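Local coordinates for insecticidal crystal protein Cry35Ab1 (Bacillus thuringiensis, PDB 4JP0) that acts as one component of a binary insecticidal toxin against western corn rootworm, with a partner protein needed for maximal toxicity, at residues K108-G113 and Q133-T138; V219-H224 and S297-P302; N308-L313 and N342-P347. All blocks are in the same frame, centred on the assembly; numbering follows the deposited sequence.

Overall arrangement
Interaction 1 lies in the ricin B-type lectin region, about 64 Å from interaction 3 and 73 Å from interaction 2, centre to centre, on the opposite side of the chain's centre. It is a buried contact, and its strands meet through an indole, an amide and a water instead of sheet pairing. Interactions 2 and 3 are neighbours, their centres 11 Å apart, and both use the sheet containing strands 202-221 and 307-323. Interaction 3 is regular antiparallel pairing within that sheet, partly buried. Interaction 2 joins the end of strand 202-221 and the loop after it to strand 292-301 of another, two-stranded sheet, with apolar contact giving way to exposed loop residues.

Interaction 1: K108-G113 and Q133-T138; sequences KVLTAG and QQWNLT
Trp135 meets Leu110 in two ways, with its pyrrole N-H on the backbone carbonyl and one ring face against the side chain. Trp135 NE1 donates to Leu110 O at 3.0 Å with an N-H...O angle of 158°; the acceptor lies close to the indole plane, yet the donor stands well above the carbonyl plane. A water lies within hydrogen-bonding distance of both Leu110 O and Gln133 O, beside the carbonyl that takes the indole N-H. Followed outward, Leu110 CB lies 3.5 Å from Trp135 NE1. Leu110 CG is anti to the backbone N and rests near Trp135 CZ2 and CE2. From there Leu110 CD2 extends nearly over the ring centre, 3.7 Å from the centroid of the Trp135 six-membered ring, a CH-pi contact. Ile121 and Ile102 add further apolar contacts to both residues.

On the other flank, Gln133 lies side by side with Thr111. Its CG approaches Thr111 OG1 and CG2, and Gln133 NE2 donates to Thr111 OG1 at 3.1 Å, a bent bond (141°). That Thr111 hydroxyl in turn donates to Val109 O at 2.9 Å, while Val109 CG2 packs against the amide, the Val109 and Gln133 side chains crossing at about a right angle. Gln133 has further partners, NE2 on Asp125 O and OE1 on Ser127 N, which fix the rotation of the amide. The strand axes run at 98° to each other. A Gln-x-Trp sequence whose indole and amide pin down a preceding strand is the QxW signature of ricin B-type beta-trefoil domains.

Interaction 2: V219-H224 and S297-P302; sequences VALRPH and SEIDNP
Leu221 and Ile299 face each other with their side chains crossing at about a right angle. Both methyls of the leucine reach the branch methyl of the isoleucine: Leu221 CD2 lies 3.8 Å from Ile299 CG2, and CD1 is equally near. That branch is anti to the backbone N, while CG1 is anti to the carbonyl carbon (chi1 -55°). Leu221 CD2 also touches Ile299 O and then Asn301 CB at 3.9 Å, so one methyl spans two residues on the same side of strand 297-301. Met307 packs against all three side chains.

Beyond this apolar patch, Asn301 turns its amide to the loop. CG is anti to the backbone N (chi1 172°), and Asn301 ND2 donates to Arg222 O at 2.9 Å with an N-H...O angle of 143°, approaching from above the carbonyl plane. The amide is held at both ends, ND2 also bonding Gln305 O and OD1 bonding Thr303 OG1. At the exposed tip, CE1 of the His224 ring comes within 3.5 Å of Pro302 O.

The chemistry thus changes along the contact: methyl contact holds the strand ends, while the buried amide links Arg222 O with Thr303 and Gln305 and fixes the loop directionally.

Interaction 3: N308-L313 and N342-P347; sequences NSIGFL and NVTSYP
Ile310 and Thr344 form the middle rung of an antiparallel ladder that runs from Asn308-Tyr346 to Phe312-Asn342. Three hydrogen-bonded pairs supply six backbone bonds, among them Thr344 N to Ile310 O at 2.8 Å and Phe312 N to Asn342 O at 2.8 Å. The non-hydrogen-bonded pairs come closer, with CA atoms 4.3 Å apart for Ser309-Ser345 and 4.0 Å for Gly311-Val343. Gly311 has no side chain, and Val343 CG1 lies 4.0 Å from Gly311 CA. Short CA-H...O contacts supplement the ladder, as from Gly311 CA to Asn342 O.

The tightly packed part lies on the face carrying Ile310, Phe312 and Thr344. Thr344 CG2, set between the backbone N and the carbonyl carbon (chi1 -173° puts OG1 anti to N), lies 4.0 Å from Ile310 CG2. The same methyl meets Phe312 CE1 at the ring edge, near its plane. One threonine methyl therefore touches both apolar neighbours on the adjacent strand.

Toward Asn308 and Tyr346 the side chains are partly exposed and their contact is looser, Asn308 OD1 merely nearing the edge of the Tyr346 ring, while the backbone bonds stay short. One water donates to Asn308 OD1 at 2.6 Å and to Tyr346 O. Tyr346 precedes a cis peptide bond to Pro347, whose carbonyl accepts from Ser345 OG.

Strand 307-323 is flanked on its other edge by strand 202-221, with Ser309 and Val219 joined through their backbones, whereas strand 327-346 is outermost in the four-stranded sheet. Tyr161, Pro159 and Ile167 from loops cover Ile310 and Phe312. On the opposite face Val343 touches Tyr229 of strand 225-234, and Ser345 OG bonds His349 N, where helix 349-355 begins.

Interaction 1: K108-G113 and Q133-T138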
loop_
_atom_site.group_PDB
_atom_site.type_symbol
_atom_site.label_atom_id
_atom_site.label_comp_id
_atom_site.label_asym_id
_atom_site.label_seq_id
_atom_site.Cartn_x
_atom_site.Cartn_y
_atom_site.Cartn_z
ATOM N N LYS A 108 26.395 13.648 3.037
ATOM C CA LYS A 108 27.519 13.407 3.959
ATOM C C LYS A 108 27.510 11.955 4.416
ATOM O O LYS A 108 26.499 11.271 4.257
ATOM C CB LYS A 108 27.446 14.342 5.167
ATOM C CG LYS A 108 27.481 15.824 4.718
ATOM C CD LYS A 108 27.612 16.821 5.870
ATOM C CE LYS A 108 26.992 18.174 5.513
ATOM N NZ LYS A 108 27.262 19.212 6.552
ATOM N N VAL A 109 28.608 11.504 5.023
ATOM C CA VAL A 109 28.712 10.098 5.377
ATOM C C VAL A 109 29.053 9.950 6.842
ATOM O O VAL A 109 29.687 10.824 7.440
ATOM C CB VAL A 109 29.752 9.343 4.483
ATOM C CG1 VAL A 109 29.421 9.443 2.962
ATOM C CG2 VAL A 109 31.216 9.865 4.745
ATOM N N LEU A 110 28.632 8.824 7.412
ATOM C CA LEU A 110 28.865 8.513 8.822
ATOM C C LEU A 110 30.370 8.415 9.073
ATOM O O LEU A 110 31.080 7.654 8.391
ATOM C CB LEU A 110 28.247 7.151 9.115
ATOM C CG LEU A 110 27.760 6.875 10.512
ATOM C CD1 LEU A 110 26.598 7.866 10.775
ATOM C CD2 LEU A 110 27.320 5.380 10.677
ATOM N N THR A 111 30.844 9.160 10.067
ATOM C CA THR A 111 32.265 9.244 10.383
ATOM C C THR A 111 32.547 9.155 11.899
ATOM O O THR A 111 31.976 9.916 12.697
ATOM C CB THR A 111 32.739 10.589 9.875
ATOM O OG1 THR A 111 32.431 10.686 8.467
ATOM C CG2 THR A 111 34.233 10.703 9.935
ATOM N N ALA A 112 33.425 8.246 12.313
ATOM C CA ALA A 112 33.809 8.168 13.714
ATOM C C ALA A 112 34.833 9.231 14.042
ATOM O O ALA A 112 35.811 9.413 13.304
ATOM C CB ALA A 112 34.386 6.777 14.050
ATOM N N GLY A 113 34.604 9.932 15.150
ATOM C CA GLY A 113 35.575 10.913 15.676
ATOM C C GLY A 113 36.799 10.180 16.180
ATOM O O GLY A 113 36.728 8.990 16.487
ATOM N N GLN A 133 35.399 6.183 8.111
ATOM C CA GLN A 133 34.152 6.299 7.388
ATOM C C GLN A 133 33.710 4.921 6.864
ATOM O O GLN A 133 32.790 4.820 6.066
ATOM C CB GLN A 133 34.339 7.309 6.237
ATOM C CG GLN A 133 34.514 8.748 6.799
ATOM C CD GLN A 133 34.641 9.787 5.709
ATOM O OE1 GLN A 133 35.013 9.455 4.595
ATOM N NE2 GLN A 133 34.274 11.035 6.012
ATOM N N GLN A 134 34.331 3.850 7.365
ATOM C CA GLN A 134 33.941 2.513 6.928
ATOM C C GLN A 134 33.266 1.761 8.101
ATOM O O GLN A 134 33.729 1.832 9.239
ATOM C CB GLN A 134 35.129 1.696 6.429
ATOM C CG GLN A 134 36.134 2.434 5.517
ATOM C CD GLN A 134 35.474 3.006 4.296
ATOM O OE1 GLN A 134 34.756 2.294 3.598
ATOM N NE2 GLN A 134 35.730 4.297 4.012
ATOM N N TRP A 135 32.226 0.995 7.787
ATOM C CA TRP A 135 31.360 0.379 8.790
ATOM C C TRP A 135 31.033 -1.060 8.434
ATOM O O TRP A 135 30.885 -1.405 7.259
ATOM C CB TRP A 135 30.036 1.181 8.882
ATOM C CG TRP A 135 30.285 2.623 9.230
ATOM C CD1 TRP A 135 30.578 3.621 8.381
ATOM C CD2 TRP A 135 30.429 3.159 10.548
ATOM N NE1 TRP A 135 30.850 4.783 9.067
ATOM C CE2 TRP A 135 30.765 4.528 10.409
ATOM C CE3 TRP A 135 30.231 2.639 11.832
ATOM C CZ2 TRP A 135 30.939 5.380 11.504
ATOM C CZ3 TRP A 135 30.388 3.486 12.934
ATOM C CH2 TRP A 135 30.745 4.853 12.761
ATOM N N ASN A 136 30.883 -1.880 9.476
ATOM C CA ASN A 136 30.545 -3.269 9.321
ATOM C C ASN A 136 29.175 -3.523 9.876
ATOM O O ASN A 136 28.831 -2.961 10.899
ATOM C CB ASN A 136 31.551 -4.105 10.093
ATOM C CG ASN A 136 32.953 -3.988 9.500
ATOM O OD1 ASN A 136 33.137 -4.090 8.273
ATOM N ND2 ASN A 136 33.930 -3.734 10.349
ATOM N N LEU A 137 28.420 -4.400 9.196
ATOM C CA LEU A 137 27.090 -4.790 9.652
ATOM C C LEU A 137 27.120 -6.243 10.051
ATOM O O LEU A 137 27.509 -7.126 9.234
ATOM C CB LEU A 137 26.026 -4.513 8.580
ATOM C CG LEU A 137 25.384 -3.107 8.698
ATOM C CD1 LEU A 137 26.337 -2.002 8.358
ATOM C CD2 LEU A 137 24.133 -3.014 7.800
ATOM N N THR A 138 26.744 -6.513 11.294
ATOM C CA THR A 138 26.755 -7.868 11.800
ATOM C C THR A 138 25.323 -8.301 12.075
ATOM O O THR A 138 24.639 -7.652 12.844
ATOM C CB THR A 138 27.539 -7.872 13.125
ATOM O OG1 THR A 138 28.879 -7.400 12.889
ATOM C CG2 THR A 138 27.694 -9.304 13.676
HETATM O O HOH W 1 30.328 6.094 6.059
#

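Interaction 2: V219-H224 and S297-P302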
loop_
_atom_site.group_PDB
_atom_site.type_symbol
_atom_site.label_atom_id
_atom_site.label_comp_id
_atom_site.label_asym_id
_atom_site.label_seq_id
_atom_site.Cartn_x
_atom_site.Cartn_y
_atom_site.Cartn_z
ATOM N N VAL A 219 -33.420 -1.733 -12.438
ATOM C CA VAL A 219 -34.479 -0.944 -13.049
ATOM C C VAL A 219 -35.379 -1.831 -13.874
ATOM O O VAL A 219 -34.902 -2.736 -14.542
ATOM C CB VAL A 219 -33.877 0.082 -13.988
ATOM C CG1 VAL A 219 -34.979 0.920 -14.629
ATOM C CG2 VAL A 219 -32.895 0.988 -13.230
ATOM N N ALA A 220 -36.682 -1.596 -13.784
ATOM C CA ALA A 220 -37.678 -2.326 -14.575
ATOM C C ALA A 220 -38.248 -1.386 -15.613
ATOM O O ALA A 220 -38.718 -0.297 -15.269
ATOM C CB ALA A 220 -38.784 -2.840 -13.685
ATOM N N LEU A 221 -38.216 -1.803 -16.871
ATOM C CA LEU A 221 -38.744 -0.994 -17.954
ATOM C C LEU A 221 -39.900 -1.644 -18.683
ATOM O O LEU A 221 -39.879 -2.842 -18.985
ATOM C CB LEU A 221 -37.659 -0.658 -18.983
ATOM C CG LEU A 221 -36.539 0.242 -18.467
ATOM C CD1 LEU A 221 -35.432 -0.594 -17.893
ATOM C CD2 LEU A 221 -36.025 1.132 -19.566
ATOM N N ARG A 222 -40.894 -0.834 -19.008
ATOM C CA ARG A 222 -41.980 -1.308 -19.841
ATOM C C ARG A 222 -41.562 -1.140 -21.307
ATOM O O ARG A 222 -40.515 -0.569 -21.591
ATOM C CB ARG A 222 -43.260 -0.511 -19.535
ATOM C CG ARG A 222 -43.589 -0.524 -18.038
ATOM C CD ARG A 222 -45.068 -0.290 -17.715
ATOM N NE ARG A 222 -45.555 0.997 -18.177
ATOM C CZ ARG A 222 -46.807 1.407 -17.970
ATOM N NH1 ARG A 222 -47.628 0.631 -17.299
ATOM N NH2 ARG A 222 -47.247 2.568 -18.421
ATOM N N PRO A 223 -42.357 -1.652 -22.240
ATOM C CA PRO A 223 -42.053 -1.464 -23.661
ATOM C C PRO A 223 -41.935 0.001 -24.055
ATOM O O PRO A 223 -42.694 0.871 -23.588
ATOM C CB PRO A 223 -43.265 -2.102 -24.374
ATOM C CG PRO A 223 -43.780 -3.106 -23.409
ATOM C CD PRO A 223 -43.561 -2.480 -22.028
ATOM N N HIS A 224 -40.943 0.271 -24.898
ATOM C CA HIS A 224 -40.802 1.561 -25.572
ATOM C C HIS A 224 -40.671 2.739 -24.622
ATOM O O HIS A 224 -41.382 3.723 -24.736
ATOM C CB HIS A 224 -41.969 1.785 -26.563
ATOM C CG HIS A 224 -42.010 0.792 -27.693
ATOM N ND1 HIS A 224 -40.993 0.667 -28.618
ATOM C CD2 HIS A 224 -42.939 -0.136 -28.032
ATOM C CE1 HIS A 224 -41.300 -0.286 -29.484
ATOM N NE2 HIS A 224 -42.477 -0.787 -29.151
ATOM N N SER A 297 -28.057 8.352 -14.657
ATOM C CA SER A 297 -27.907 7.567 -15.859
ATOM C C SER A 297 -29.252 7.288 -16.473
ATOM O O SER A 297 -30.292 7.682 -15.938
ATOM C CB SER A 297 -27.151 6.265 -15.604
ATOM O OG SER A 297 -26.542 5.826 -16.804
ATOM N N GLU A 298 -29.234 6.619 -17.611
ATOM C CA GLU A 298 -30.478 6.377 -18.310
ATOM C C GLU A 298 -30.425 5.000 -18.936
ATOM O O GLU A 298 -29.345 4.550 -19.322
ATOM C CB GLU A 298 -30.654 7.435 -19.407
ATOM C CG GLU A 298 -32.043 8.032 -19.457
ATOM C CD GLU A 298 -32.319 8.819 -20.733
ATOM O OE1 GLU A 298 -31.588 8.640 -21.738
ATOM O OE2 GLU A 298 -33.287 9.606 -20.729
ATOM N N ILE A 299 -31.578 4.327 -18.986
ATOM C CA ILE A 299 -31.721 3.064 -19.703
ATOM C C ILE A 299 -32.788 3.262 -20.747
ATOM O O ILE A 299 -33.874 3.773 -20.452
ATOM C CB ILE A 299 -32.205 1.892 -18.828
ATOM C CG1 ILE A 299 -31.336 1.675 -17.607
ATOM C CG2 ILE A 299 -32.282 0.618 -19.679
ATOM C CD1 ILE A 299 -29.852 1.489 -17.902
ATOM N N ASP A 300 -32.496 2.834 -21.959
ATOM C CA ASP A 300 -33.446 2.944 -23.052
ATOM C C ASP A 300 -33.909 1.534 -23.411
ATOM O O ASP A 300 -33.089 0.632 -23.466
ATOM C CB ASP A 300 -32.727 3.568 -24.249
ATOM C CG ASP A 300 -33.661 4.273 -25.207
ATOM O OD1 ASP A 300 -34.801 3.797 -25.428
ATOM O OD2 ASP A 300 -33.322 5.322 -25.804
ATOM N N ASN A 301 -35.224 1.345 -23.568
ATOM C CA ASN A 301 -35.807 0.089 -24.050
ATOM C C ASN A 301 -36.721 0.343 -25.249
ATOM O O ASN A 301 -37.944 0.527 -25.105
ATOM C CB ASN A 301 -36.613 -0.635 -22.985
ATOM C CG ASN A 301 -37.368 -1.813 -23.564
ATOM O OD1 ASN A 301 -36.900 -2.441 -24.503
ATOM N ND2 ASN A 301 -38.536 -2.108 -23.026
ATOM N N PRO A 302 -36.130 0.303 -26.434
ATOM C CA PRO A 302 -36.844 0.619 -27.669
ATOM C C PRO A 302 -37.569 -0.566 -28.247
ATOM O O PRO A 302 -37.803 -0.580 -29.449
ATOM C CB PRO A 302 -35.716 1.001 -28.639
ATOM C CG PRO A 302 -34.443 0.553 -28.016
ATOM C CD PRO A 302 -34.733 -0.086 -26.682
#

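Interaction 3: N308-L313 and N342-P347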
loop_
_atom_site.group_PDB
_atom_site.type_symbol
_atom_site.label_atom_id
_atom_site.label_comp_id
_atom_site.label_asym_id
_atom_site.label_seq_id
_atom_site.Cartn_x
_atom_site.Cartn_y
_atom_site.Cartn_z
ATOM N N ASN A 308 -35.557 -5.782 -17.878
ATOM C CA ASN A 308 -34.981 -5.506 -16.569
ATOM C C ASN A 308 -33.497 -5.220 -16.769
ATOM O O ASN A 308 -32.861 -5.815 -17.642
ATOM C CB ASN A 308 -35.192 -6.698 -15.613
ATOM C CG ASN A 308 -36.691 -7.146 -15.519
ATOM O OD1 ASN A 308 -37.010 -8.348 -15.595
ATOM N ND2 ASN A 308 -37.598 -6.181 -15.370
ATOM N N SER A 309 -32.940 -4.317 -15.960
ATOM C CA SER A 309 -31.521 -3.979 -16.070
ATOM C C SER A 309 -30.936 -3.903 -14.682
ATOM O O SER A 309 -31.658 -3.675 -13.714
ATOM C CB SER A 309 -31.368 -2.617 -16.745
ATOM O OG SER A 309 -30.002 -2.261 -16.947
ATOM N N ILE A 310 -29.640 -4.133 -14.585
ATOM C CA ILE A 310 -28.937 -3.956 -13.343
ATOM C C ILE A 310 -27.513 -3.595 -13.713
ATOM O O ILE A 310 -27.025 -3.965 -14.778
ATOM C CB ILE A 310 -28.984 -5.235 -12.480
ATOM C CG1 ILE A 310 -28.448 -4.947 -11.064
ATOM C CG2 ILE A 310 -28.201 -6.331 -13.136
ATOM C CD1 ILE A 310 -28.782 -5.992 -10.031
ATOM N N GLY A 311 -26.827 -2.896 -12.821
ATOM C CA GLY A 311 -25.467 -2.499 -13.083
ATOM C C GLY A 311 -24.483 -3.015 -12.052
ATOM O O GLY A 311 -24.852 -3.293 -10.903
ATOM N N PHE A 312 -23.238 -3.173 -12.487
ATOM C CA PHE A 312 -22.167 -3.575 -11.583
ATOM C C PHE A 312 -21.008 -2.602 -11.603
ATOM O O PHE A 312 -20.767 -1.926 -12.605
ATOM C CB PHE A 312 -21.660 -4.953 -11.969
ATOM C CG PHE A 312 -22.696 -6.035 -11.812
ATOM C CD1 PHE A 312 -23.504 -6.409 -12.877
ATOM C CD2 PHE A 312 -22.860 -6.674 -10.600
ATOM C CE1 PHE A 312 -24.459 -7.381 -12.738
ATOM C CE2 PHE A 312 -23.800 -7.669 -10.458
ATOM C CZ PHE A 312 -24.599 -8.027 -11.533
ATOM N N LEU A 313 -20.300 -2.564 -10.482
ATOM C CA LEU A 313 -19.083 -1.770 -10.299
ATOM C C LEU A 313 -17.972 -2.680 -9.829
ATOM O O LEU A 313 -18.227 -3.658 -9.118
ATOM C CB LEU A 313 -19.317 -0.724 -9.215
ATOM C CG LEU A 313 -20.291 0.380 -9.629
ATOM C CD1 LEU A 313 -20.840 1.088 -8.418
ATOM C CD2 LEU A 313 -19.514 1.353 -10.551
ATOM N N ASN A 342 -20.886 -1.106 -15.422
ATOM C CA ASN A 342 -21.394 -1.801 -16.591
ATOM C C ASN A 342 -22.791 -2.219 -16.309
ATOM O O ASN A 342 -23.081 -2.632 -15.194
ATOM C CB ASN A 342 -20.580 -3.062 -16.857
ATOM C CG ASN A 342 -19.326 -2.771 -17.609
ATOM O OD1 ASN A 342 -19.329 -2.787 -18.856
ATOM N ND2 ASN A 342 -18.232 -2.484 -16.876
ATOM N N VAL A 343 -23.674 -2.119 -17.296
ATOM C CA VAL A 343 -25.029 -2.613 -17.074
ATOM C C VAL A 343 -25.301 -3.892 -17.868
ATOM O O VAL A 343 -24.658 -4.170 -18.907
ATOM C CB VAL A 343 -26.090 -1.561 -17.450
ATOM C CG1 VAL A 343 -26.037 -0.396 -16.484
ATOM C CG2 VAL A 343 -25.866 -1.077 -18.886
ATOM N N THR A 344 -26.253 -4.686 -17.401
ATOM C CA THR A 344 -26.618 -5.862 -18.167
ATOM C C THR A 344 -28.113 -6.008 -18.061
ATOM O O THR A 344 -28.740 -5.528 -17.120
ATOM C CB THR A 344 -25.804 -7.123 -17.737
ATOM O OG1 THR A 344 -26.081 -8.216 -18.624
ATOM C CG2 THR A 344 -26.226 -7.642 -16.348
ATOM N N SER A 345 -28.708 -6.644 -19.047
ATOM C CA SER A 345 -30.156 -6.668 -19.093
ATOM C C SER A 345 -30.781 -8.026 -19.284
ATOM O O SER A 345 -30.100 -9.022 -19.581
ATOM C CB SER A 345 -30.598 -5.774 -20.245
ATOM O OG SER A 345 -30.123 -6.330 -21.465
ATOM N N TYR A 346 -32.102 -8.055 -19.103
ATOM C CA TYR A 346 -32.883 -9.249 -19.331
ATOM C C TYR A 346 -34.254 -8.841 -19.845
ATOM O O TYR A 346 -34.963 -8.129 -19.165
ATOM C CB TYR A 346 -33.069 -10.019 -18.052
ATOM C CG TYR A 346 -33.731 -11.308 -18.330
ATOM C CD1 TYR A 346 -33.156 -12.209 -19.201
ATOM C CD2 TYR A 346 -34.955 -11.624 -17.756
ATOM C CE1 TYR A 346 -33.771 -13.420 -19.485
ATOM C CE2 TYR A 346 -35.580 -12.843 -18.037
ATOM C CZ TYR A 346 -34.978 -13.729 -18.903
ATOM O OH TYR A 346 -35.581 -14.941 -19.200
ATOM N N PRO A 347 -34.617 -9.245 -21.052
ATOM C CA PRO A 347 -33.777 -10.062 -21.935
ATOM C C PRO A 347 -32.485 -9.351 -22.286
ATOM O O PRO A 347 -32.459 -8.117 -22.292
ATOM C CB PRO A 347 -34.642 -10.225 -23.199
ATOM C CG PRO A 347 -36.017 -9.956 -22.759
ATOM C CD PRO A 347 -35.905 -8.902 -21.659
HETATM O O HOH W 2 -37.474 -8.792 -18.125
#